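Local coordinates for putative peptide ABC-transport system periplasmic peptide-binding protein (Campylobacter jejuni, PDB 4OEV), which binds nickel(II) outside the cytoplasm, here together with oxalate, as the extracytoplasmic solute-binding component of an ABC-type importer, at residues 104-109 / 120-125; 266-271 / 280-285; 286-291 / 457-462. One frame throughout, in Å; residues are numbered along the deposited sequence.

In the fold
Interaction 1 lies on the other side of the chain's centre from interaction 2; their centres are about 39 Å apart, and those of interactions 1 and 3 are about 30 Å apart. It closes the open end of a beta hairpin and has no direct tie to the other two. Interactions 2 and 3, with centres about 11 Å apart, meet on one antiparallel sheet, where strand 280-282 pairs with strand 454-467, and Tyr459 OH bonds to His285 O across 2.6 Å. Neither forms the metal site of His26, His480 and His481: the side chain of Pro286 in interaction 3 stays about 14 Å from the nickel ion and about 13 Å from the oxalate.

Interaction 1: 104-109 / 120-125; sequences FEDIKS and ITLFKP
A classic beta bulge marks the open end of the antiparallel hairpin of strands 107-114 and 117-122, with Lys108 and Ser109 both facing Thr121. Thr121 O lies in the grip of two backbone donors, Lys108 N at 2.7 Å and Ser109 N, while Thr121 N returns a nearly straight bond to Ser109 O (171°). Beyond the bulge, Phe123 N donates to Asp106 O at 3.0 Å. The tight inner side is apolar: Ile107 crosses obliquely over its neighbours, its CG1 branch 3.6 Å from Leu122 CD2 and its CG2 3.9 Å from Ile120 CG2, and Ile88 and Phe129 cover Ile107 and Ile120. The outer side is looser and wetter. There the extended Lys108 chain runs across the Phe123 ring at about a right angle, CB sitting over the centre of one face in a CH-pi contact 3.7 Å from the centroid. A water bridges Ser109 OG and Thr121 OG1. At the turn, the Asp106 carboxylate swings anti to its backbone N (chi1 -176°), which brings it across the start of the Lys124 side chain. Asp106 OD1 takes Lys124 N on its syn lone pair at 3.2 Å, and Asp106 OD2 comes within 2.6 Å of Lys124 O.

Interaction 2: 266-271 / 280-285; sequences VDKESI and AFVANH
Hydrogen bonds from one ammonium group dominate the polar side. Lys268 NZ donates to Ala283 O at 2.9 Å, approaching in the carbonyl plane, and to Asn284 OD1 at 3.1 Å, where it stands above the plane of the amide carbonyl. A third bond leads to Phe456 O on strand 454-467, so three oxygens surround the nitrogen, two of them backbone carbonyls. No carboxylate is among these three partners; a positive charge there would be met by carbonyl dipoles. The Lys268 chain leaves with CG beside its backbone N, bends at chi3 (-147°) and so delivers NZ to the residues just after the strand. The contact thus joins the first turn of helix 268-274 to the end of strand 280-282, which pairs with strand 454-467, and to the residues after it. Asp267 holds the N-cap position of that helix, its OD1 accepting a weak bond from Ser270 N. Van der Waals contact comes from Val282, whose two methyls part over the helix: CG1 makes apolar contact 3.7 Å from both CB and CD of Lys268, crossing that chain at about a right angle, whereas CG2 meets Glu269 OE2 at 3.6 Å, the glutamate folding back at chi2 (-68°).

Interaction 3: 286-291 / 457-462; sequences PLERSW and LAYLDF
Tyr459 CG is beside the backbone N and anti to the carbonyl carbon (chi1 -81°), which sends the phenol from strand 454-467 into the 286-291 loop, where Glu288, with chi1 -64° and an extended chain, crosses the edge of the ring obliquely. This buried tyrosine on the antiparallel sheet ties the loop after strand 280-282 to strand 454-467. The type I turn from Leu287 to Ser290 presents Glu288 N to Tyr459 OH, and the bond is 2.9 Å long and almost straight (172°). The hydroxyl accepts there and donates to His285 O, so both of its roles are used. Glu288 OE1 lies near the ring plane, 3.5 Å from Tyr459 CE2, with the carboxylate perpendicular to the ring, and is held by the backbone N atoms of Asn284 and His285. Farther along the chain, a water accepts a hydrogen bond from Arg289 NH2 at 2.8 Å and lies within donating distance of Leu460 O and Asp461 OD1, with more acceptors near than it has protons. Arg289 NH2 and Asp461 OD1 remain 4.1 Å apart, beyond a salt bridge; Asp461 OD2 instead pairs with Lys237 and Arg235. With two cations on that oxygen, Asp461 is probably ionised, its attraction to Arg289 likely carried partly through water.

Interaction 1: 104-109 / 120-125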
loop_
_atom_site.group_PDB
_atom_site.type_symbol
_atom_site.label_atom_id
_atom_site.label_comp_id
_atom_site.label_asym_id
_atom_site.label_seq_id
_atom_site.Cartn_x
_atom_site.Cartn_y
_atom_site.Cartn_z
ATOM N N PHE A 104 -2.984 2.859 -16.107
ATOM C CA PHE A 104 -2.907 3.634 -17.380
ATOM C C PHE A 104 -3.157 2.872 -18.666
ATOM O O PHE A 104 -3.141 3.489 -19.743
ATOM C CB PHE A 104 -1.538 4.311 -17.465
ATOM C CG PHE A 104 -1.315 5.291 -16.363
ATOM C CD1 PHE A 104 -0.887 4.855 -15.107
ATOM C CD2 PHE A 104 -1.596 6.634 -16.536
ATOM C CE1 PHE A 104 -0.726 5.754 -14.062
ATOM C CE2 PHE A 104 -1.409 7.551 -15.489
ATOM C CZ PHE A 104 -0.982 7.110 -14.252
ATOM N N GLU A 105 -3.421 1.560 -18.581
ATOM C CA GLU A 105 -3.633 0.725 -19.774
ATOM C C GLU A 105 -4.855 1.150 -20.555
ATOM O O GLU A 105 -4.997 0.856 -21.749
ATOM C CB GLU A 105 -3.789 -0.764 -19.400
ATOM C CG GLU A 105 -4.992 -1.013 -18.459
ATOM C CD GLU A 105 -5.144 -2.480 -18.071
ATOM O OE1 GLU A 105 -4.542 -3.303 -18.799
ATOM O OE2 GLU A 105 -5.773 -2.795 -17.005
ATOM N N ASP A 106 -5.755 1.833 -19.873
ATOM C CA ASP A 106 -7.019 2.197 -20.454
ATOM C C ASP A 106 -6.993 3.527 -21.242
ATOM O O ASP A 106 -8.024 3.993 -21.740
ATOM C CB ASP A 106 -8.037 2.273 -19.348
ATOM C CG ASP A 106 -9.413 2.558 -19.863
ATOM O OD1 ASP A 106 -9.804 1.939 -20.878
ATOM O OD2 ASP A 106 -10.040 3.490 -19.319
ATOM N N ILE A 107 -5.810 4.103 -21.393
ATOM C CA ILE A 107 -5.654 5.344 -22.151
ATOM C C ILE A 107 -5.491 5.033 -23.622
ATOM O O ILE A 107 -4.572 4.298 -24.006
ATOM C CB ILE A 107 -4.452 6.116 -21.662
ATOM C CG1 ILE A 107 -4.728 6.555 -20.242
ATOM C CG2 ILE A 107 -4.169 7.360 -22.599
ATOM C CD1 ILE A 107 -3.531 6.883 -19.532
ATOM N N LYS A 108 -6.391 5.561 -24.446
ATOM C CA LYS A 108 -6.307 5.329 -25.866
ATOM C C LYS A 108 -5.367 6.309 -26.569
ATOM O O LYS A 108 -4.541 5.894 -27.382
ATOM C CB LYS A 108 -7.686 5.410 -26.487
ATOM C CG LYS A 108 -7.678 5.185 -28.013
ATOM C CD LYS A 108 -9.077 5.144 -28.489
ATOM C CE LYS A 108 -9.105 4.909 -29.994
ATOM N NZ LYS A 108 -10.497 4.683 -30.450
ATOM N N SER A 109 -5.490 7.599 -26.242
ATOM C CA SER A 109 -4.681 8.646 -26.850
ATOM C C SER A 109 -4.495 9.826 -25.902
ATOM O O SER A 109 -5.392 10.131 -25.090
ATOM C CB SER A 109 -5.335 9.161 -28.138
ATOM O OG SER A 109 -6.597 9.732 -27.812
ATOM N N ILE A 120 -6.944 13.781 -23.052
ATOM C CA ILE A 120 -6.718 12.353 -22.865
ATOM C C ILE A 120 -8.002 11.647 -23.202
ATOM O O ILE A 120 -9.059 11.983 -22.682
ATOM C CB ILE A 120 -6.295 12.028 -21.407
ATOM C CG1 ILE A 120 -5.084 12.853 -21.013
ATOM C CG2 ILE A 120 -6.027 10.505 -21.235
ATOM C CD1 ILE A 120 -4.886 12.959 -19.495
ATOM N N THR A 121 -7.919 10.676 -24.104
ATOM C CA THR A 121 -9.083 9.888 -24.440
ATOM C C THR A 121 -8.877 8.421 -24.016
ATOM O O THR A 121 -7.813 7.813 -24.203
ATOM C CB THR A 121 -9.424 9.963 -25.966
ATOM O OG1 THR A 121 -9.793 11.306 -26.303
ATOM C CG2 THR A 121 -10.574 9.040 -26.293
ATOM N N LEU A 122 -9.927 7.873 -23.443
ATOM C CA LEU A 122 -9.862 6.525 -22.868
ATOM C C LEU A 122 -10.670 5.543 -23.700
ATOM O O LEU A 122 -11.621 5.931 -24.364
ATOM C CB LEU A 122 -10.385 6.526 -21.454
ATOM C CG LEU A 122 -9.797 7.407 -20.358
ATOM C CD1 LEU A 122 -10.595 7.116 -19.086
ATOM C CD2 LEU A 122 -8.326 7.072 -20.207
ATOM N N PHE A 123 -10.340 4.257 -23.615
ATOM C CA PHE A 123 -11.142 3.238 -24.308
ATOM C C PHE A 123 -12.518 3.062 -23.642
ATOM O O PHE A 123 -13.544 2.891 -24.307
ATOM C CB PHE A 123 -10.422 1.889 -24.313
ATOM C CG PHE A 123 -9.171 1.851 -25.130
ATOM C CD1 PHE A 123 -9.228 1.822 -26.509
ATOM C CD2 PHE A 123 -7.932 1.797 -24.509
ATOM C CE1 PHE A 123 -8.076 1.762 -27.254
ATOM C CE2 PHE A 123 -6.772 1.749 -25.254
ATOM C CZ PHE A 123 -6.849 1.729 -26.626
ATOM N N LYS A 124 -12.508 3.025 -22.312
ATOM C CA LYS A 124 -13.712 2.845 -21.519
ATOM C C LYS A 124 -13.555 3.710 -20.263
ATOM O O LYS A 124 -12.447 4.136 -19.944
ATOM C CB LYS A 124 -13.925 1.355 -21.204
ATOM C CG LYS A 124 -12.698 0.633 -20.759
ATOM C CD LYS A 124 -12.873 -0.872 -20.832
ATOM C CE LYS A 124 -11.712 -1.507 -21.586
ATOM N NZ LYS A 124 -11.376 -2.888 -21.068
ATOM N N PRO A 125 -14.654 3.980 -19.541
ATOM C CA PRO A 125 -14.489 4.891 -18.391
ATOM C C PRO A 125 -13.540 4.305 -17.345
ATOM O O PRO A 125 -13.496 3.083 -17.199
ATOM C CB PRO A 125 -15.917 5.016 -17.825
ATOM C CG PRO A 125 -16.839 4.514 -18.942
ATOM C CD PRO A 125 -16.042 3.492 -19.682
HETATM O O HOH W 1 -7.418 12.158 -26.814
#

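Interaction 2: 266-271 / 280-285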
loop_
_atom_site.group_PDB
_atom_site.type_symbol
_atom_site.label_atom_id
_atom_site.label_comp_id
_atom_site.label_asym_id
_atom_site.label_seq_id
_atom_site.Cartn_x
_atom_site.Cartn_y
_atom_site.Cartn_z
ATOM N N VAL A 266 -10.442 -18.508 14.192
ATOM C CA VAL A 266 -9.714 -17.392 14.806
ATOM C C VAL A 266 -10.642 -16.424 15.557
ATOM O O VAL A 266 -11.590 -15.889 14.984
ATOM C CB VAL A 266 -8.912 -16.588 13.717
ATOM C CG1 VAL A 266 -8.150 -15.405 14.394
ATOM C CG2 VAL A 266 -7.924 -17.501 12.989
ATOM N N ASP A 267 -10.358 -16.182 16.831
ATOM C CA ASP A 267 -11.126 -15.220 17.621
ATOM C C ASP A 267 -10.527 -13.834 17.423
ATOM O O ASP A 267 -9.656 -13.400 18.192
ATOM C CB ASP A 267 -11.147 -15.616 19.120
ATOM C CG ASP A 267 -12.036 -14.706 19.972
ATOM O OD1 ASP A 267 -12.688 -13.797 19.414
ATOM O OD2 ASP A 267 -12.131 -14.940 21.197
ATOM N N LYS A 268 -10.996 -13.160 16.373
ATOM C CA LYS A 268 -10.472 -11.861 15.974
ATOM C C LYS A 268 -10.737 -10.799 17.033
ATOM O O LYS A 268 -9.922 -9.890 17.220
ATOM C CB LYS A 268 -11.101 -11.412 14.645
ATOM C CG LYS A 268 -10.937 -12.389 13.516
ATOM C CD LYS A 268 -11.242 -11.703 12.207
ATOM C CE LYS A 268 -11.858 -12.625 11.205
ATOM N NZ LYS A 268 -12.158 -11.893 9.886
ATOM N N GLU A 269 -11.876 -10.880 17.714
ATOM C CA GLU A 269 -12.167 -9.879 18.750
ATOM C C GLU A 269 -11.087 -9.894 19.824
ATOM O O GLU A 269 -10.623 -8.844 20.261
ATOM C CB GLU A 269 -13.531 -10.117 19.399
ATOM C CG GLU A 269 -14.714 -9.728 18.550
ATOM C CD GLU A 269 -14.815 -8.221 18.337
ATOM O OE1 GLU A 269 -14.331 -7.452 19.205
ATOM O OE2 GLU A 269 -15.380 -7.804 17.296
ATOM N N SER A 270 -10.655 -11.089 20.215
ATOM C CA SER A 270 -9.632 -11.207 21.238
ATOM C C SER A 270 -8.275 -10.633 20.813
ATOM O O SER A 270 -7.553 -10.064 21.635
ATOM C CB SER A 270 -9.475 -12.675 21.648
ATOM O OG SER A 270 -8.283 -12.861 22.388
ATOM N N ILE A 271 -7.930 -10.779 19.538
ATOM C CA ILE A 271 -6.673 -10.261 19.008
ATOM C C ILE A 271 -6.590 -8.740 19.072
ATOM O O ILE A 271 -5.594 -8.163 19.526
ATOM C CB ILE A 271 -6.492 -10.705 17.547
ATOM C CG1 ILE A 271 -6.005 -12.146 17.482
ATOM C CG2 ILE A 271 -5.524 -9.783 16.792
ATOM C CD1 ILE A 271 -5.965 -12.633 16.054
ATOM N N ALA A 280 -6.510 -0.717 16.719
ATOM C CA ALA A 280 -6.941 -1.520 15.567
ATOM C C ALA A 280 -8.438 -1.813 15.638
ATOM O O ALA A 280 -9.048 -1.663 16.698
ATOM C CB ALA A 280 -6.148 -2.809 15.506
ATOM N N PHE A 281 -9.029 -2.230 14.523
ATOM C CA PHE A 281 -10.387 -2.734 14.579
ATOM C C PHE A 281 -10.431 -4.018 13.746
ATOM O O PHE A 281 -9.589 -4.226 12.857
ATOM C CB PHE A 281 -11.454 -1.675 14.153
ATOM C CG PHE A 281 -11.578 -1.387 12.649
ATOM C CD1 PHE A 281 -12.301 -2.239 11.794
ATOM C CD2 PHE A 281 -11.100 -0.169 12.112
ATOM C CE1 PHE A 281 -12.444 -1.928 10.415
ATOM C CE2 PHE A 281 -11.248 0.161 10.755
ATOM C CZ PHE A 281 -11.913 -0.710 9.902
ATOM N N VAL A 282 -11.343 -4.916 14.116
ATOM C CA VAL A 282 -11.457 -6.206 13.417
ATOM C C VAL A 282 -11.754 -5.987 11.926
ATOM O O VAL A 282 -12.644 -5.198 11.598
ATOM C CB VAL A 282 -12.547 -7.088 14.017
ATOM C CG1 VAL A 282 -12.657 -8.404 13.197
ATOM C CG2 VAL A 282 -12.252 -7.362 15.517
ATOM N N ALA A 283 -10.999 -6.672 11.051
ATOM C CA ALA A 283 -11.192 -6.661 9.614
ATOM C C ALA A 283 -11.913 -7.923 9.118
ATOM O O ALA A 283 -11.705 -9.025 9.633
ATOM C CB ALA A 283 -9.839 -6.525 8.879
ATOM N N ASN A 284 -12.708 -7.743 8.073
ATOM C CA ASN A 284 -13.447 -8.820 7.419
ATOM C C ASN A 284 -13.305 -8.753 5.915
ATOM O O ASN A 284 -13.436 -9.753 5.230
ATOM C CB ASN A 284 -14.933 -8.735 7.806
ATOM C CG ASN A 284 -15.197 -9.338 9.155
ATOM O OD1 ASN A 284 -14.845 -10.503 9.387
ATOM N ND2 ASN A 284 -15.819 -8.557 10.060
ATOM N N HIS A 285 -13.041 -7.568 5.391
ATOM C CA HIS A 285 -12.834 -7.459 3.938
ATOM C C HIS A 285 -11.959 -6.222 3.620
ATOM O O HIS A 285 -11.603 -5.488 4.536
ATOM C CB HIS A 285 -14.190 -7.447 3.213
ATOM C CG HIS A 285 -14.931 -6.142 3.259
ATOM N ND1 HIS A 285 -14.495 -5.003 2.610
ATOM C CD2 HIS A 285 -16.135 -5.828 3.795
ATOM C CE1 HIS A 285 -15.367 -4.036 2.790
ATOM N NE2 HIS A 285 -16.377 -4.507 3.500
#

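Interaction 3: 286-291 / 457-462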
loop_
_atom_site.group_PDB
_atom_site.type_symbol
_atom_site.label_atom_id
_atom_site.label_comp_id
_atom_site.label_asym_id
_atom_site.label_seq_id
_atom_site.Cartn_x
_atom_site.Cartn_y
_atom_site.Cartn_z
ATOM N N PRO A 286 -11.561 -6.022 2.345
ATOM C CA PRO A 286 -10.425 -5.100 2.153
ATOM C C PRO A 286 -10.817 -3.649 1.849
ATOM O O PRO A 286 -9.937 -2.803 1.571
ATOM C CB PRO A 286 -9.704 -5.711 0.965
ATOM C CG PRO A 286 -10.808 -6.273 0.137
ATOM C CD PRO A 286 -11.936 -6.668 1.078
ATOM N N LEU A 287 -12.098 -3.335 1.990
ATOM C CA LEU A 287 -12.556 -1.995 1.638
ATOM C C LEU A 287 -13.372 -1.318 2.737
ATOM O O LEU A 287 -14.264 -0.516 2.436
ATOM C CB LEU A 287 -13.377 -2.063 0.334
ATOM C CG LEU A 287 -12.618 -2.398 -0.944
ATOM C CD1 LEU A 287 -13.577 -2.656 -2.066
ATOM C CD2 LEU A 287 -11.682 -1.254 -1.328
ATOM N N GLU A 288 -13.047 -1.597 4.011
ATOM C CA GLU A 288 -13.876 -1.137 5.148
ATOM C C GLU A 288 -13.634 0.320 5.591
ATOM O O GLU A 288 -14.282 0.826 6.537
ATOM C CB GLU A 288 -13.670 -2.077 6.335
ATOM C CG GLU A 288 -14.186 -3.490 5.996
ATOM C CD GLU A 288 -14.266 -4.391 7.207
ATOM O OE1 GLU A 288 -13.409 -5.312 7.302
ATOM O OE2 GLU A 288 -15.158 -4.166 8.046
ATOM N N ARG A 289 -12.712 0.986 4.910
ATOM C CA ARG A 289 -12.547 2.422 5.095
ATOM C C ARG A 289 -12.840 3.170 3.792
ATOM O O ARG A 289 -12.592 4.387 3.695
ATOM C CB ARG A 289 -11.138 2.763 5.581
ATOM C CG ARG A 289 -10.934 2.479 7.074
ATOM C CD ARG A 289 -10.114 3.589 7.705
ATOM N NE ARG A 289 -9.721 3.212 9.058
ATOM C CZ ARG A 289 -10.329 3.642 10.159
ATOM N NH1 ARG A 289 -11.340 4.501 10.063
ATOM N NH2 ARG A 289 -9.908 3.232 11.358
ATOM N N SER A 290 -13.469 2.466 2.863
ATOM C CA SER A 290 -13.859 3.029 1.556
ATOM C C SER A 290 -15.330 3.408 1.420
ATOM O O SER A 290 -16.184 2.834 2.105
ATOM C CB SER A 290 -13.548 2.018 0.472
ATOM O OG SER A 290 -13.974 2.533 -0.783
ATOM N N TRP A 291 -15.639 4.354 0.513
ATOM C CA TRP A 291 -17.028 4.620 0.160
ATOM C C TRP A 291 -17.646 3.361 -0.468
ATOM O O TRP A 291 -18.875 3.155 -0.423
ATOM C CB TRP A 291 -17.142 5.823 -0.792
ATOM C CG TRP A 291 -16.251 5.757 -2.003
ATOM C CD1 TRP A 291 -15.049 6.371 -2.159
ATOM C CD2 TRP A 291 -16.502 5.047 -3.234
ATOM N NE1 TRP A 291 -14.530 6.083 -3.393
ATOM C CE2 TRP A 291 -15.409 5.282 -4.077
ATOM C CE3 TRP A 291 -17.551 4.241 -3.700
ATOM C CZ2 TRP A 291 -15.328 4.743 -5.358
ATOM C CZ3 TRP A 291 -17.454 3.685 -4.972
ATOM C CH2 TRP A 291 -16.356 3.940 -5.776
ATOM N N LEU A 457 -7.769 -9.956 9.407
ATOM C CA LEU A 457 -7.585 -9.901 10.865
ATOM C C LEU A 457 -7.936 -8.522 11.407
ATOM O O LEU A 457 -8.891 -8.394 12.170
ATOM C CB LEU A 457 -6.152 -10.286 11.211
ATOM C CG LEU A 457 -5.838 -11.737 10.821
ATOM C CD1 LEU A 457 -4.309 -11.976 10.838
ATOM C CD2 LEU A 457 -6.524 -12.679 11.825
ATOM N N ALA A 458 -7.206 -7.470 11.010
ATOM C CA ALA A 458 -7.473 -6.180 11.616
ATOM C C ALA A 458 -7.013 -4.989 10.743
ATOM O O ALA A 458 -6.024 -5.092 10.022
ATOM C CB ALA A 458 -6.804 -6.086 12.972
ATOM N N TYR A 459 -7.732 -3.883 10.858
ATOM C CA TYR A 459 -7.302 -2.582 10.329
ATOM C C TYR A 459 -6.493 -1.853 11.409
ATOM O O TYR A 459 -6.851 -1.908 12.572
ATOM C CB TYR A 459 -8.502 -1.740 9.926
ATOM C CG TYR A 459 -9.058 -2.103 8.555
ATOM C CD1 TYR A 459 -8.720 -1.369 7.425
ATOM C CD2 TYR A 459 -9.961 -3.143 8.406
ATOM C CE1 TYR A 459 -9.254 -1.681 6.158
ATOM C CE2 TYR A 459 -10.488 -3.481 7.141
ATOM C CZ TYR A 459 -10.143 -2.744 6.033
ATOM O OH TYR A 459 -10.663 -3.075 4.796
ATOM N N LEU A 460 -5.378 -1.234 11.020
ATOM C CA LEU A 460 -4.451 -0.624 11.970
ATOM C C LEU A 460 -4.531 0.907 12.072
ATOM O O LEU A 460 -4.749 1.609 11.059
ATOM C CB LEU A 460 -3.027 -1.001 11.583
ATOM C CG LEU A 460 -2.738 -2.453 11.350
ATOM C CD1 LEU A 460 -1.276 -2.559 10.968
ATOM C CD2 LEU A 460 -3.022 -3.266 12.666
ATOM N N ASP A 461 -4.379 1.425 13.291
ATOM C CA ASP A 461 -3.977 2.817 13.448
ATOM C C ASP A 461 -2.465 2.841 13.486
ATOM O O ASP A 461 -1.819 1.837 13.798
ATOM C CB ASP A 461 -4.508 3.460 14.719
ATOM C CG ASP A 461 -5.925 3.872 14.607
ATOM O OD1 ASP A 461 -6.498 3.677 13.525
ATOM O OD2 ASP A 461 -6.458 4.426 15.594
ATOM N N PHE A 462 -1.897 4.003 13.208
ATOM C CA PHE A 462 -0.456 4.129 13.274
ATOM C C PHE A 462 -0.102 5.161 14.308
ATOM O O PHE A 462 -0.839 6.122 14.519
ATOM C CB PHE A 462 0.135 4.490 11.902
ATOM C CG PHE A 462 0.246 3.305 10.991
ATOM C CD1 PHE A 462 1.360 2.484 11.053
ATOM C CD2 PHE A 462 -0.758 3.011 10.094
ATOM C CE1 PHE A 462 1.475 1.343 10.252
ATOM C CE2 PHE A 462 -0.655 1.858 9.274
ATOM C CZ PHE A 462 0.458 1.045 9.347
HETATM O O HOH W 2 -7.107 2.828 11.215
#